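Oxalate--CoA ligase (Arabidopsis thaliana, PDB 5IE2) is an acyl-activating enzyme of the ANL superfamily, with an AMP-binding family domain and a smaller C-terminal domain, and binds ATP. Local coordinates at residues A[392-396]-A[406-410]; A[172-176]-A[409-413]; A[333-339]-A[399-405]; A[424-428]-A[438-442]. All blocks are in the same frame, centred on the assembly; numbering follows the deposited sequence.

Contact 1 (A[392-396]-A[406-410]); sequences TGDIG and LVGRI. With ATP (adenosine-5'-triphosphate), chain C.
I395 pairs with G408 in the antiparallel hairpin of strands 394-398 and 404-409. I395 N donates to G408 O at 2.8 Å. I395 O takes two donors, V407 N at 2.7 Å and G408 N at 3.2 Å, both from the same face of its carbonyl plane. V407 and G408 thus both face I395, which is a classic beta bulge. Two residues beyond G408, I410 N gives a nearly straight bond to G393 O. T392 OG1 accepts from D394 N in an ST turn and is also bonded to V363 O.

The D394 carboxylate grips the ribose of ATP with both oxygens. D394 OD1 accepts from ATP O2' at 2.7 Å, and D394 OD2 from ATP O3' at 2.7 Å. Y312 OH is a further partner of OD2, so it probably helps to fix the carboxylate. R409 reaches the beta phosphate with its chain extended from CG to NE. R409 NH1 bonds ATP O2B at 2.8 Å and R409 NH2 bonds ATP O1B at 3.1 Å. ATP O2' lies over the centre of one guanidinium face. L406 CD1 touches the adenine at C2. This use of an aspartate on the ribose hydroxyls is familiar from adenylate-forming enzymes.

Away from the nucleotide, the I395 and I410 side chains cross at about a right angle, with their CG1 atoms 3.6 Å apart. L413 packs on I395 there. Strand 361-366 pairs with strand 394-398, and Y312 of strand 308-314 touches L406.

Contact 2 (A[172-176]-A[409-413]); sequences GTTSR and RIKEL. With ATP (adenosine-5'-triphosphate), chain C.
T173 lays its methyl on the guanidinium of R409. CG2 of T173 sits over the centre of one face, 3.5 Å from R409 CZ, and ATP O2' covers the opposite face. The plane is therefore sandwiched between a methyl group and a ribose hydroxyl. The T173 torsion explains this split: with CG2 anti to the backbone N (chi1 -54° for OG1), the methyl turns to R409 while OG1 turns to the nucleotide. T173 OG1 donates to ATP O1B at 2.6 Å, the oxygen that R409 NH2 also binds.

T174 has OG1 between its backbone N and carbonyl carbon (chi1 51°). Its CG2 then rests 3.8 Å from R409 CD and 4.0 Å from K411 CB. The T174 backbone N bonds ATP O1G almost straight, at 2.9 Å. G172 N adds a bond to ATP O2G. Residues 172-174 thus form part of a phosphate-binding loop, consistent with the AMP-binding family.

E412 is extended beyond CG, and OE2 comes 3.6 Å from T173 CG2, the two side chains crossing at about a right angle. A water bridges OE2 and T173 O, donating to both. OE1 makes a long ion pair with R409 NE.

The loop 172-176 links strands 164-169 and 179-183. Residues 409-413 run from the end of strand 404-409 to strand 414-416. K500 touches both T173 and R409, bringing the C-terminal family region against this contact.

Contact 3 (A[333-339]-A[399-405]); sequences KPGSVGK and DTDGYLH
The Y403 ring is clamped between two lysine chains. K333 CE lies over the centre of one face, 3.8 Å from the centroid. K339 CG covers the opposite face, offset toward the rim. S336 OG lies at the edge, in plane. The K333 ammonium is off-centre, 4.6 Å from the ring centroid, a cation-pi contact. The H405 ring carries S336 CB on one face. At its edge are D399 CG and a water shared with G335 O.

K333 is extended beyond CG, so its aliphatic part runs over the ring and NZ reaches two carboxylates. K333 NZ bonds D399 OD2 and D401 OD2, each at 2.8 Å, in a salt-bridge network. D401 OD2 uses its anti lone pair. D399 OD2 is met from above its plane by NZ and, from the other face, by H405 NE2 at 2.8 Å. Two donors thus hold this oxygen. Y403 OH is bonded to P331 O.

L404 O accepts from S336 OG at 2.7 Å and from V337 N. L404 N donates to G338 O at 2.8 Å. S336 OG also accepts from G338 N, an ST turn. V337 CG2 and L404 CD2 pack side by side.

A type I turn, 399-402, leads into strand 404-409. The loop 333-339 follows strand 319-323. V337 touches ATP as well as Y312 of strand 308-314, and L404 packs on M345 and I347 of strand 344-348.

Contact 4 (A[424-428]-A[438-442]); sequences IEVDA and QGVAF
D427 holds CG anti to its carbonyl carbon (chi1 -71°), which swings the carboxylate off helix 423-430 onto strand 436-446. V426, one residue earlier, has CG1 anti to the backbone N (chi1 177°) and sets that methyl against A441. The contact is a helix packed on the edge strand of a three-stranded sheet, within the C-terminal domain of the AMP-binding family. The helix and strand segments run nearly antiparallel, at 152°, and their axes approach to 7.1 Å.

D427 OD1 accepts from A441 N at 2.6 Å. The N-H meets it on the syn side, slightly out of the carboxylate plane. A side-chain oxygen thus satisfies the backbone N-H of buried A441. D427 OD2 has other partners. R503 makes a salt bridge to it, and a water donates both to OD2 and to G439 O. The arginine would be expected to stabilise the negative charge. R503 NE also bonds A441 O, tying the same strand residue to helix 503-510.

The apolar part is small. I453 of strand 450-459 touches both V426 and A441, and P484 packs on V426. V440 points away from helix 423-430 and rests on R503 and V506. The side chains meet at V426 CG1 and A441 CB, 4.0 Å apart, and A441 CB also lies 3.4 Å from D427 OD1.

Contacts 1 to 3 share strand 404-409 or its ends. Contact 1 is the open end of the hairpin 394-398/404-409. Contact 3 lies at its turn end, with centres about 14 Å apart. Contact 2, centred about 9 Å from contact 1, joins the far end to the much earlier loop 172-176 and shares R409 and I410. Contacts 1 and 2 line the ATP site, which V337 of contact 3 also touches. Along the chain, contact 3 falls between the segments of contact 2, and its segments alternate with those of contact 1. Contact 4 comes last, centred about 15 Å from contact 1; its I424 packs on G408. Helix 423-430, leading the C-terminal part, thus packs on the hairpin that helps hold ATP.

Contact 1 (A[392-396]-A[406-410])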
# COMPACT_ATOMS: atom_id res chain seq x y z
N THR A 392 -9.90 1.90 -13.94
CA THR A 392 -9.45 1.24 -12.69
C THR A 392 -10.10 -0.13 -12.41
O THR A 392 -9.58 -0.89 -11.59
CB THR A 392 -9.71 2.09 -11.42
OG1 THR A 392 -11.14 2.28 -11.29
CG2 THR A 392 -9.05 3.43 -11.54
N GLY A 393 -11.26 -0.38 -13.00
CA GLY A 393 -12.02 -1.57 -12.64
C GLY A 393 -12.91 -1.41 -11.41
O GLY A 393 -13.55 -2.37 -10.97
N ASP A 394 -12.92 -0.20 -10.83
CA ASP A 394 -13.75 0.11 -9.65
C ASP A 394 -14.93 0.92 -10.06
O ASP A 394 -14.82 1.81 -10.92
CB ASP A 394 -12.95 0.90 -8.59
CG ASP A 394 -11.72 0.14 -8.08
OD1 ASP A 394 -11.89 -1.04 -7.67
OD2 ASP A 394 -10.56 0.71 -8.07
N ILE A 395 -16.07 0.63 -9.43
CA ILE A 395 -17.28 1.39 -9.59
C ILE A 395 -17.41 2.38 -8.42
O ILE A 395 -17.21 2.01 -7.23
CB ILE A 395 -18.51 0.48 -9.65
CG1 ILE A 395 -18.39 -0.51 -10.83
CG2 ILE A 395 -19.79 1.30 -9.69
CD1 ILE A 395 -18.34 0.25 -12.19
N GLY A 396 -17.75 3.61 -8.76
CA GLY A 396 -17.96 4.66 -7.78
C GLY A 396 -18.82 5.80 -8.30
O GLY A 396 -19.35 5.78 -9.43
N LEU A 406 -16.85 4.88 -3.23
CA LEU A 406 -16.68 3.60 -3.95
C LEU A 406 -17.80 2.61 -3.67
O LEU A 406 -18.26 2.45 -2.53
CB LEU A 406 -15.34 2.98 -3.59
CG LEU A 406 -14.16 3.80 -4.10
CD1 LEU A 406 -12.90 3.26 -3.39
CD2 LEU A 406 -14.00 3.78 -5.61
N VAL A 407 -18.24 1.92 -4.71
CA VAL A 407 -19.30 0.92 -4.58
C VAL A 407 -18.64 -0.45 -4.58
O VAL A 407 -19.07 -1.36 -3.85
CB VAL A 407 -20.33 1.06 -5.76
CG1 VAL A 407 -21.40 0.01 -5.69
CG2 VAL A 407 -20.95 2.43 -5.72
N GLY A 408 -17.60 -0.60 -5.38
CA GLY A 408 -16.83 -1.84 -5.29
C GLY A 408 -16.17 -2.17 -6.62
O GLY A 408 -16.38 -1.48 -7.61
N ARG A 409 -15.35 -3.21 -6.64
CA ARG A 409 -14.79 -3.70 -7.89
C ARG A 409 -15.89 -4.25 -8.76
O ARG A 409 -16.78 -4.96 -8.28
CB ARG A 409 -13.76 -4.77 -7.63
CG ARG A 409 -12.64 -4.29 -6.76
CD ARG A 409 -12.00 -5.48 -6.08
NE ARG A 409 -11.05 -5.16 -5.02
CZ ARG A 409 -9.74 -5.08 -5.22
NH1 ARG A 409 -9.26 -5.26 -6.46
NH2 ARG A 409 -8.93 -4.82 -4.19
N ILE A 410 -15.83 -3.90 -10.05
CA ILE A 410 -16.77 -4.44 -11.02
C ILE A 410 -16.96 -5.95 -10.84
O ILE A 410 -18.09 -6.45 -10.83
CB ILE A 410 -16.27 -4.20 -12.43
CG1 ILE A 410 -16.31 -2.72 -12.75
CG2 ILE A 410 -17.07 -5.04 -13.46
CD1 ILE A 410 -15.65 -2.36 -14.08
PG ATP C . -5.45 -7.12 -8.58
O1G ATP C . -6.91 -7.54 -8.75
O2G ATP C . -4.49 -8.22 -8.90
O3G ATP C . -5.14 -5.85 -9.36
PB ATP C . -5.67 -5.43 -6.26
O1B ATP C . -6.04 -5.70 -4.82
O2B ATP C . -6.62 -4.73 -7.17
O3B ATP C . -5.18 -6.80 -7.00
PA ATP C . -3.87 -3.24 -5.41
O1A ATP C . -3.29 -2.30 -6.46
O2A ATP C . -3.04 -3.66 -4.26
O3A ATP C . -4.26 -4.61 -6.18
O5' ATP C . -5.29 -2.67 -4.94
C5' ATP C . -5.94 -1.52 -5.53
C4' ATP C . -7.45 -1.72 -5.33
O4' ATP C . -7.76 -1.62 -3.93
C3' ATP C . -8.27 -0.61 -5.92
O3' ATP C . -8.45 -0.84 -7.32
C2' ATP C . -9.56 -0.70 -5.15
O2' ATP C . -10.32 -1.83 -5.62
C1' ATP C . -9.06 -1.09 -3.78
N9 ATP C . -8.97 0.07 -2.86
C8 ATP C . -7.91 0.85 -2.60
N7 ATP C . -8.26 1.78 -1.66
C5 ATP C . -9.57 1.54 -1.33
C6 ATP C . -10.55 2.15 -0.40
N6 ATP C . -10.16 3.18 0.43
N1 ATP C . -11.78 1.59 -0.37
C2 ATP C . -12.13 0.55 -1.15
N3 ATP C . -11.29 -0.05 -2.03
C4 ATP C . -10.02 0.43 -2.13

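Contact 2 (A[172-176]-A[409-413])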
# COMPACT_ATOMS: atom_id res chain seq x y z
N GLY A 172 -3.50 -9.56 -6.88
CA GLY A 172 -4.12 -10.82 -7.30
C GLY A 172 -5.57 -11.01 -6.83
O GLY A 172 -6.14 -12.12 -6.83
N THR A 173 -6.20 -9.89 -6.46
CA THR A 173 -7.54 -9.92 -5.91
C THR A 173 -8.62 -10.37 -6.91
O THR A 173 -9.43 -11.25 -6.60
CB THR A 173 -7.89 -8.53 -5.34
OG1 THR A 173 -6.88 -8.11 -4.40
CG2 THR A 173 -9.29 -8.55 -4.66
N THR A 174 -8.68 -9.77 -8.09
CA THR A 174 -9.74 -10.14 -9.05
C THR A 174 -9.15 -10.77 -10.32
O THR A 174 -9.85 -10.90 -11.33
CB THR A 174 -10.67 -8.95 -9.46
OG1 THR A 174 -9.88 -7.83 -9.88
CG2 THR A 174 -11.55 -8.53 -8.30
N SER A 175 -7.87 -11.10 -10.26
CA SER A 175 -7.16 -11.64 -11.43
C SER A 175 -5.87 -12.30 -10.99
O SER A 175 -5.54 -12.31 -9.80
CB SER A 175 -6.88 -10.53 -12.46
OG SER A 175 -7.95 -10.43 -13.38
N ARG A 176 -5.14 -12.85 -11.96
CA ARG A 176 -3.75 -13.26 -11.73
C ARG A 176 -2.93 -11.97 -11.75
O ARG A 176 -3.11 -11.15 -12.68
CB ARG A 176 -3.28 -14.23 -12.82
CG ARG A 176 -4.08 -14.12 -14.13
CD ARG A 176 -3.94 -15.34 -15.02
NE ARG A 176 -4.96 -15.38 -16.07
CZ ARG A 176 -6.14 -15.99 -15.94
NH1 ARG A 176 -6.46 -16.59 -14.80
NH2 ARG A 176 -7.01 -15.99 -16.94
N ARG A 409 -15.35 -3.21 -6.64
CA ARG A 409 -14.79 -3.70 -7.89
C ARG A 409 -15.89 -4.25 -8.76
O ARG A 409 -16.78 -4.96 -8.28
CB ARG A 409 -13.76 -4.77 -7.63
CG ARG A 409 -12.64 -4.29 -6.76
CD ARG A 409 -12.00 -5.48 -6.08
NE ARG A 409 -11.05 -5.16 -5.02
CZ ARG A 409 -9.74 -5.08 -5.22
NH1 ARG A 409 -9.26 -5.26 -6.46
NH2 ARG A 409 -8.93 -4.82 -4.19
N ILE A 410 -15.83 -3.90 -10.05
CA ILE A 410 -16.77 -4.44 -11.02
C ILE A 410 -16.96 -5.95 -10.84
O ILE A 410 -18.09 -6.45 -10.83
CB ILE A 410 -16.27 -4.20 -12.43
CG1 ILE A 410 -16.31 -2.72 -12.75
CG2 ILE A 410 -17.07 -5.04 -13.46
CD1 ILE A 410 -15.65 -2.36 -14.08
N LYS A 411 -15.87 -6.67 -10.69
CA LYS A 411 -15.96 -8.14 -10.61
C LYS A 411 -16.52 -8.67 -9.27
O LYS A 411 -16.86 -9.84 -9.17
CB LYS A 411 -14.59 -8.75 -10.87
CG LYS A 411 -13.99 -8.49 -12.25
CD LYS A 411 -13.74 -9.81 -13.00
CE LYS A 411 -12.68 -9.64 -14.09
NZ LYS A 411 -11.84 -8.44 -13.81
N GLU A 412 -16.63 -7.80 -8.27
CA GLU A 412 -17.09 -8.21 -6.94
C GLU A 412 -18.52 -7.83 -6.63
O GLU A 412 -19.07 -8.36 -5.65
CB GLU A 412 -16.18 -7.63 -5.86
CG GLU A 412 -14.91 -8.45 -5.73
CD GLU A 412 -13.97 -7.96 -4.65
OE1 GLU A 412 -14.29 -6.98 -3.92
OE2 GLU A 412 -12.88 -8.57 -4.55
N LEU A 413 -19.13 -6.95 -7.43
CA LEU A 413 -20.52 -6.55 -7.19
C LEU A 413 -21.41 -7.77 -7.36
O LEU A 413 -21.18 -8.62 -8.24
CB LEU A 413 -20.98 -5.45 -8.13
CG LEU A 413 -20.16 -4.15 -8.09
CD1 LEU A 413 -20.79 -3.10 -9.01
CD2 LEU A 413 -20.12 -3.61 -6.68
PG ATP C . -5.45 -7.12 -8.58
O1G ATP C . -6.91 -7.54 -8.75
O2G ATP C . -4.49 -8.22 -8.90
O3G ATP C . -5.14 -5.85 -9.36
PB ATP C . -5.67 -5.43 -6.26
O1B ATP C . -6.04 -5.70 -4.82
O2B ATP C . -6.62 -4.73 -7.17
O3B ATP C . -5.18 -6.80 -7.00
PA ATP C . -3.87 -3.24 -5.41
O1A ATP C . -3.29 -2.30 -6.46
O2A ATP C . -3.04 -3.66 -4.26
O3A ATP C . -4.26 -4.61 -6.18
O5' ATP C . -5.29 -2.67 -4.94
C5' ATP C . -5.94 -1.52 -5.53
C4' ATP C . -7.45 -1.72 -5.33
O4' ATP C . -7.76 -1.62 -3.93
C3' ATP C . -8.27 -0.61 -5.92
O3' ATP C . -8.45 -0.84 -7.32
C2' ATP C . -9.56 -0.70 -5.15
O2' ATP C . -10.32 -1.83 -5.62
C1' ATP C . -9.06 -1.09 -3.78
N9 ATP C . -8.97 0.07 -2.86
C8 ATP C . -7.91 0.85 -2.60
N7 ATP C . -8.26 1.78 -1.66
C5 ATP C . -9.57 1.54 -1.33
C6 ATP C . -10.55 2.15 -0.40
N6 ATP C . -10.16 3.18 0.43
N1 ATP C . -11.78 1.59 -0.37
C2 ATP C . -12.13 0.55 -1.15
N3 ATP C . -11.29 -0.05 -2.03
C4 ATP C . -10.02 0.43 -2.13
O HOH W 1 -11.89 -11.09 -4.77

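Contact 3 (A[333-339]-A[399-405])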
# COMPACT_ATOMS: atom_id res chain seq x y z
N LYS A 333 -15.22 12.59 5.03
CA LYS A 333 -16.54 11.98 4.97
C LYS A 333 -16.45 10.48 5.17
O LYS A 333 -15.82 9.79 4.36
CB LYS A 333 -17.22 12.25 3.60
CG LYS A 333 -17.51 13.70 3.29
CD LYS A 333 -18.38 13.84 2.08
CE LYS A 333 -18.57 15.33 1.70
NZ LYS A 333 -19.70 15.40 0.68
N PRO A 334 -17.09 9.97 6.22
CA PRO A 334 -17.14 8.52 6.41
C PRO A 334 -17.78 7.88 5.20
O PRO A 334 -18.72 8.43 4.64
CB PRO A 334 -17.99 8.35 7.69
CG PRO A 334 -17.88 9.70 8.40
CD PRO A 334 -17.85 10.70 7.26
N GLY A 335 -17.24 6.75 4.73
CA GLY A 335 -17.83 6.08 3.58
C GLY A 335 -17.24 6.60 2.25
O GLY A 335 -17.53 6.06 1.18
N SER A 336 -16.41 7.64 2.34
CA SER A 336 -15.86 8.31 1.12
C SER A 336 -14.35 8.27 1.11
O SER A 336 -13.70 8.29 2.20
CB SER A 336 -16.32 9.77 1.06
OG SER A 336 -15.69 10.45 -0.04
N VAL A 337 -13.77 8.25 -0.09
CA VAL A 337 -12.33 8.33 -0.22
C VAL A 337 -11.87 9.72 -0.76
O VAL A 337 -10.74 9.88 -1.27
CB VAL A 337 -11.78 7.17 -1.11
CG1 VAL A 337 -12.00 5.85 -0.43
CG2 VAL A 337 -12.49 7.12 -2.46
N GLY A 338 -12.73 10.72 -0.59
CA GLY A 338 -12.30 12.09 -0.80
C GLY A 338 -12.12 12.51 -2.24
O GLY A 338 -12.77 12.00 -3.14
N LYS A 339 -11.18 13.42 -2.47
CA LYS A 339 -11.07 14.11 -3.78
C LYS A 339 -9.79 13.73 -4.48
O LYS A 339 -8.80 13.48 -3.83
CB LYS A 339 -11.12 15.64 -3.57
CG LYS A 339 -12.43 16.08 -2.93
CD LYS A 339 -12.56 17.61 -2.95
CE LYS A 339 -11.59 18.27 -2.01
NZ LYS A 339 -12.13 18.23 -0.64
N ASP A 399 -20.09 12.73 -5.24
CA ASP A 399 -21.20 13.49 -4.70
C ASP A 399 -21.05 14.94 -5.21
O ASP A 399 -20.10 15.24 -5.96
CB ASP A 399 -21.28 13.38 -3.16
CG ASP A 399 -20.08 13.94 -2.44
OD1 ASP A 399 -19.42 14.87 -2.94
OD2 ASP A 399 -19.82 13.47 -1.29
N THR A 400 -21.94 15.84 -4.81
CA THR A 400 -21.92 17.21 -5.37
C THR A 400 -20.77 18.06 -4.80
O THR A 400 -20.50 19.12 -5.34
CB THR A 400 -23.27 17.92 -5.15
OG1 THR A 400 -23.61 17.80 -3.78
CG2 THR A 400 -24.36 17.22 -5.95
N ASP A 401 -20.09 17.60 -3.75
CA ASP A 401 -18.84 18.25 -3.26
C ASP A 401 -17.60 17.74 -3.98
O ASP A 401 -16.49 18.19 -3.69
CB ASP A 401 -18.64 18.05 -1.75
CG ASP A 401 -19.75 18.70 -0.92
OD1 ASP A 401 -20.20 19.83 -1.26
OD2 ASP A 401 -20.21 18.06 0.05
N GLY A 402 -17.77 16.79 -4.90
CA GLY A 402 -16.65 16.23 -5.62
C GLY A 402 -15.91 15.15 -4.83
O GLY A 402 -14.77 14.80 -5.16
N TYR A 403 -16.55 14.63 -3.78
CA TYR A 403 -15.96 13.53 -3.02
C TYR A 403 -16.36 12.19 -3.65
O TYR A 403 -17.51 11.99 -3.97
CB TYR A 403 -16.43 13.54 -1.55
CG TYR A 403 -15.74 14.55 -0.68
CD1 TYR A 403 -15.06 14.13 0.48
CD2 TYR A 403 -15.79 15.91 -0.98
CE1 TYR A 403 -14.41 15.05 1.32
CE2 TYR A 403 -15.15 16.85 -0.13
CZ TYR A 403 -14.49 16.41 1.01
OH TYR A 403 -13.84 17.33 1.84
N LEU A 404 -15.40 11.27 -3.79
CA LEU A 404 -15.65 9.98 -4.40
C LEU A 404 -16.15 8.98 -3.34
O LEU A 404 -15.62 8.90 -2.24
CB LEU A 404 -14.37 9.46 -5.09
CG LEU A 404 -14.31 8.05 -5.66
CD1 LEU A 404 -15.34 7.91 -6.78
CD2 LEU A 404 -12.90 7.75 -6.17
N HIS A 405 -17.17 8.22 -3.73
CA HIS A 405 -17.70 7.13 -2.94
C HIS A 405 -17.59 5.86 -3.74
O HIS A 405 -18.18 5.77 -4.81
CB HIS A 405 -19.18 7.36 -2.60
CG HIS A 405 -19.44 8.62 -1.84
ND1 HIS A 405 -19.73 8.62 -0.49
CD2 HIS A 405 -19.42 9.92 -2.23
CE1 HIS A 405 -19.87 9.87 -0.08
NE2 HIS A 405 -19.72 10.68 -1.12
O HOH W 2 -20.32 6.23 0.64

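Contact 4 (A[424-428]-A[438-442])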
# COMPACT_ATOMS: atom_id res chain seq x y z
N ILE A 424 -18.99 -3.92 -0.06
CA ILE A 424 -18.47 -2.84 0.82
C ILE A 424 -19.54 -2.37 1.83
O ILE A 424 -19.30 -2.27 3.06
CB ILE A 424 -18.01 -1.61 -0.05
CG1 ILE A 424 -16.72 -1.97 -0.76
CG2 ILE A 424 -17.82 -0.32 0.81
CD1 ILE A 424 -16.17 -0.79 -1.59
N GLU A 425 -20.72 -2.08 1.28
CA GLU A 425 -21.83 -1.56 2.09
C GLU A 425 -22.23 -2.57 3.19
O GLU A 425 -22.45 -2.24 4.40
CB GLU A 425 -23.05 -1.23 1.21
CG GLU A 425 -24.21 -0.64 2.01
CD GLU A 425 -25.50 -0.38 1.20
OE1 GLU A 425 -25.62 -0.80 0.03
OE2 GLU A 425 -26.43 0.24 1.78
N VAL A 426 -22.36 -3.82 2.75
CA VAL A 426 -22.80 -4.86 3.69
C VAL A 426 -21.71 -5.12 4.76
O VAL A 426 -22.05 -5.23 5.95
CB VAL A 426 -23.18 -6.17 2.96
CG1 VAL A 426 -23.56 -7.27 3.94
CG2 VAL A 426 -24.32 -5.93 2.01
N ASP A 427 -20.43 -5.15 4.36
CA ASP A 427 -19.32 -5.30 5.34
C ASP A 427 -19.39 -4.26 6.44
O ASP A 427 -19.13 -4.54 7.65
CB ASP A 427 -17.92 -5.11 4.71
CG ASP A 427 -17.49 -6.23 3.78
OD1 ASP A 427 -18.18 -7.25 3.68
OD2 ASP A 427 -16.40 -6.09 3.14
N ALA A 428 -19.65 -3.03 5.99
CA ALA A 428 -19.71 -1.92 6.94
C ALA A 428 -20.83 -2.19 7.96
O ALA A 428 -20.69 -1.90 9.14
CB ALA A 428 -19.94 -0.59 6.22
N GLN A 438 -14.64 -9.27 13.15
CA GLN A 438 -14.31 -9.11 11.75
C GLN A 438 -15.42 -9.64 10.84
O GLN A 438 -16.16 -10.53 11.23
CB GLN A 438 -12.97 -9.80 11.40
CG GLN A 438 -12.52 -9.57 9.95
CD GLN A 438 -12.25 -8.07 9.61
OE1 GLN A 438 -13.18 -7.29 9.32
NE2 GLN A 438 -10.95 -7.69 9.61
N GLY A 439 -15.57 -9.09 9.65
CA GLY A 439 -16.64 -9.60 8.77
C GLY A 439 -16.38 -9.36 7.29
O GLY A 439 -15.76 -8.34 6.95
N VAL A 440 -16.86 -10.24 6.41
CA VAL A 440 -16.62 -10.06 4.98
C VAL A 440 -17.81 -10.61 4.20
O VAL A 440 -18.27 -11.73 4.47
CB VAL A 440 -15.30 -10.74 4.48
CG1 VAL A 440 -15.33 -12.24 4.79
CG2 VAL A 440 -15.09 -10.53 2.96
N ALA A 441 -18.34 -9.82 3.28
CA ALA A 441 -19.45 -10.28 2.43
C ALA A 441 -18.92 -10.69 1.07
O ALA A 441 -17.90 -10.16 0.65
CB ALA A 441 -20.53 -9.18 2.27
N PHE A 442 -19.65 -11.56 0.37
CA PHE A 442 -19.17 -12.09 -0.91
C PHE A 442 -20.29 -12.71 -1.71
O PHE A 442 -21.31 -13.16 -1.16
CB PHE A 442 -18.03 -13.11 -0.68
CG PHE A 442 -18.39 -14.27 0.22
CD1 PHE A 442 -18.96 -15.42 -0.31
CD2 PHE A 442 -18.13 -14.24 1.58
CE1 PHE A 442 -19.29 -16.50 0.50
CE2 PHE A 442 -18.45 -15.32 2.40
CZ PHE A 442 -19.04 -16.45 1.85
O HOH W 3 -14.05 -7.19 4.67